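Local coordinates for protein SSD1 (Saccharomyces cerevisiae S288C, PDB 7AM1), which binds mRNA, including untranslated regions, and acts as a translational repressor, being a non-enzymatic member of the RNase II family, at residues 734-739 and 746-751. Numbering follows the deposited sequence.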
loop_
_atom_site.group_PDB
_atom_site.type_symbol
_atom_site.label_atom_id
_atom_site.label_comp_id
_atom_site.label_asym_id
_atom_site.label_seq_id
_atom_site.Cartn_x
_atom_site.Cartn_y
_atom_site.Cartn_z
ATOM N N THR A 734 1.636 -13.973 20.826
ATOM C CA THR A 734 2.707 -14.333 19.914
ATOM C C THR A 734 3.951 -13.531 20.250
ATOM O O THR A 734 3.871 -12.438 20.817
ATOM C CB THR A 734 2.321 -14.093 18.447
ATOM O OG1 THR A 734 3.349 -14.614 17.592
ATOM C CG2 THR A 734 2.142 -12.613 18.165
ATOM N N MET A 735 5.101 -14.086 19.892
ATOM C CA MET A 735 6.345 -13.343 20.009
ATOM C C MET A 735 6.394 -12.298 18.903
ATOM O O MET A 735 5.994 -12.558 17.765
ATOM C CB MET A 735 7.547 -14.283 19.920
ATOM C CG MET A 735 7.600 -15.327 21.025
ATOM S SD MET A 735 7.603 -14.590 22.672
ATOM C CE MET A 735 9.104 -13.614 22.588
ATOM N N ALA A 736 6.840 -11.098 19.256
ATOM C CA ALA A 736 7.009 -10.008 18.308
ATOM C C ALA A 736 8.375 -9.377 18.539
ATOM O O ALA A 736 9.031 -9.620 19.554
ATOM C CB ALA A 736 5.895 -8.961 18.454
ATOM N N THR A 737 8.790 -8.538 17.596
ATOM C CA THR A 737 10.059 -7.827 17.677
ATOM C C THR A 737 9.792 -6.345 17.893
ATOM O O THR A 737 8.920 -5.762 17.238
ATOM C CB THR A 737 10.893 -8.035 16.408
ATOM O OG1 THR A 737 11.211 -9.425 16.264
ATOM C CG2 THR A 737 12.176 -7.210 16.456
ATOM N N VAL A 738 10.533 -5.748 18.822
ATOM C CA VAL A 738 10.435 -4.319 19.096
ATOM C C VAL A 738 11.177 -3.559 18.006
ATOM O O VAL A 738 12.352 -3.832 17.735
ATOM C CB VAL A 738 11.008 -3.991 20.483
ATOM C CG1 VAL A 738 10.959 -2.491 20.742
ATOM C CG2 VAL A 738 10.258 -4.762 21.562
ATOM N N LEU A 739 10.497 -2.597 17.384
ATOM C CA LEU A 739 11.070 -1.817 16.293
ATOM C C LEU A 739 11.498 -0.422 16.723
ATOM O O LEU A 739 12.550 0.058 16.287
ATOM C CB LEU A 739 10.061 -1.722 15.145
ATOM C CG LEU A 739 10.567 -1.186 13.805
ATOM C CD1 LEU A 739 11.778 -1.964 13.328
ATOM C CD2 LEU A 739 9.455 -1.251 12.766
ATOM N N PHE A 746 5.817 1.788 22.627
ATOM C CA PHE A 746 6.824 1.238 21.733
ATOM C C PHE A 746 6.119 0.492 20.613
ATOM O O PHE A 746 5.004 -0.008 20.786
ATOM C CB PHE A 746 7.813 0.321 22.469
ATOM C CG PHE A 746 7.175 -0.845 23.192
ATOM C CD1 PHE A 746 6.638 -0.686 24.463
ATOM C CD2 PHE A 746 7.147 -2.105 22.614
ATOM C CE1 PHE A 746 6.068 -1.759 25.139
ATOM C CE2 PHE A 746 6.575 -3.186 23.284
ATOM C CZ PHE A 746 6.034 -3.008 24.550
ATOM N N ASP A 747 6.783 0.431 19.464
ATOM C CA ASP A 747 6.249 -0.241 18.289
ATOM C C ASP A 747 6.808 -1.653 18.194
ATOM O O ASP A 747 7.989 -1.891 18.468
ATOM C CB ASP A 747 6.577 0.544 17.016
ATOM C CG ASP A 747 5.976 1.936 17.022
ATOM O OD1 ASP A 747 4.980 2.141 17.752
ATOM O OD2 ASP A 747 6.494 2.818 16.300
ATOM N N VAL A 748 5.946 -2.585 17.811
ATOM C CA VAL A 748 6.331 -3.966 17.570
ATOM C C VAL A 748 5.859 -4.324 16.171
ATOM O O VAL A 748 4.876 -3.770 15.668
ATOM C CB VAL A 748 5.732 -4.936 18.614
ATOM C CG1 VAL A 748 6.247 -4.611 20.010
ATOM C CG2 VAL A 748 4.210 -4.877 18.581
ATOM N N PHE A 749 6.563 -5.248 15.534
ATOM C CA PHE A 749 6.088 -5.798 14.276
ATOM C C PHE A 749 6.113 -7.313 14.372
ATOM O O PHE A 749 6.874 -7.903 15.146
ATOM C CB PHE A 749 6.895 -5.285 13.068
ATOM C CG PHE A 749 8.317 -5.737 13.040
ATOM C CD1 PHE A 749 9.247 -5.195 13.908
ATOM C CD2 PHE A 749 8.730 -6.680 12.118
ATOM C CE1 PHE A 749 10.564 -5.602 13.877
ATOM C CE2 PHE A 749 10.044 -7.097 12.080
ATOM C CZ PHE A 749 10.966 -6.555 12.961
ATOM N N ILE A 750 5.227 -7.928 13.603
ATOM C CA ILE A 750 5.005 -9.367 13.657
ATOM C C ILE A 750 5.121 -9.850 12.217
ATOM O O ILE A 750 4.143 -9.767 11.461
ATOM C CB ILE A 750 3.638 -9.683 14.282
ATOM C CG1 ILE A 750 3.443 -8.853 15.560
ATOM C CG2 ILE A 750 3.531 -11.170 14.598
ATOM C CD1 ILE A 750 2.044 -8.916 16.148
ATOM N N PRO A 751 6.296 -10.315 11.779
ATOM C CA PRO A 751 6.449 -10.669 10.357
ATOM C C PRO A 751 5.483 -11.740 9.897
ATOM O O PRO A 751 5.135 -11.779 8.709
ATOM C CB PRO A 751 7.908 -11.141 10.265
ATOM C CG PRO A 751 8.594 -10.502 11.422
ATOM C CD PRO A 751 7.566 -10.430 12.518
#
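A chi1 of 66° sets F749 CG between the backbone N and the carbonyl carbon, and the outer ring atoms CD1, CE1 and CZ come close to strand 732-741, on the face shared with T737, while T737 holds CG2 anti to its backbone N and L739 does the same with CG (chi1 -168°). The T737 and F749 side chains run alongside each other in the same direction, CE1 of the F749 ring coming within 3.4 Å of T737 CG2. The side chains of L739 and F749 cross at about a right angle, L739 CB lying 3.8 Å from F749 CD1. An alanine in place of F749 would probably open a gap beside T737 and L739, where CD1, CE1 and CZ now pack, and weaken the contact with I625 of helix 617-629. Backbone bonds set this pairing: T737 and F749 form a hydrogen-bonded antiparallel pair, F749 N to T737 O measuring 3.0 Å and T737 N to F749 O 3.2 Å, the latter almost straight at 175°. Next along, L739 N reaches D747 O at 2.8 Å, and the non-hydrogen-bonded pair V738 and V748 brings the strands to a CA-CA distance of 4.4 Å. On the face bearing these valines, A736 CB touches both V748 CB and I750 CG1, the latter 3.8 Å away. The carboxylate of D747 turns to R758 (salt bridge) and Y742 (hydrogen bond). Strands 732-741 and 745-750 thus make a beta hairpin, flanked by strands 888-896 and 755-760 in a five-stranded antiparallel sheet, consistent with the OB-type C-terminal domain of DIS3L2-like proteins.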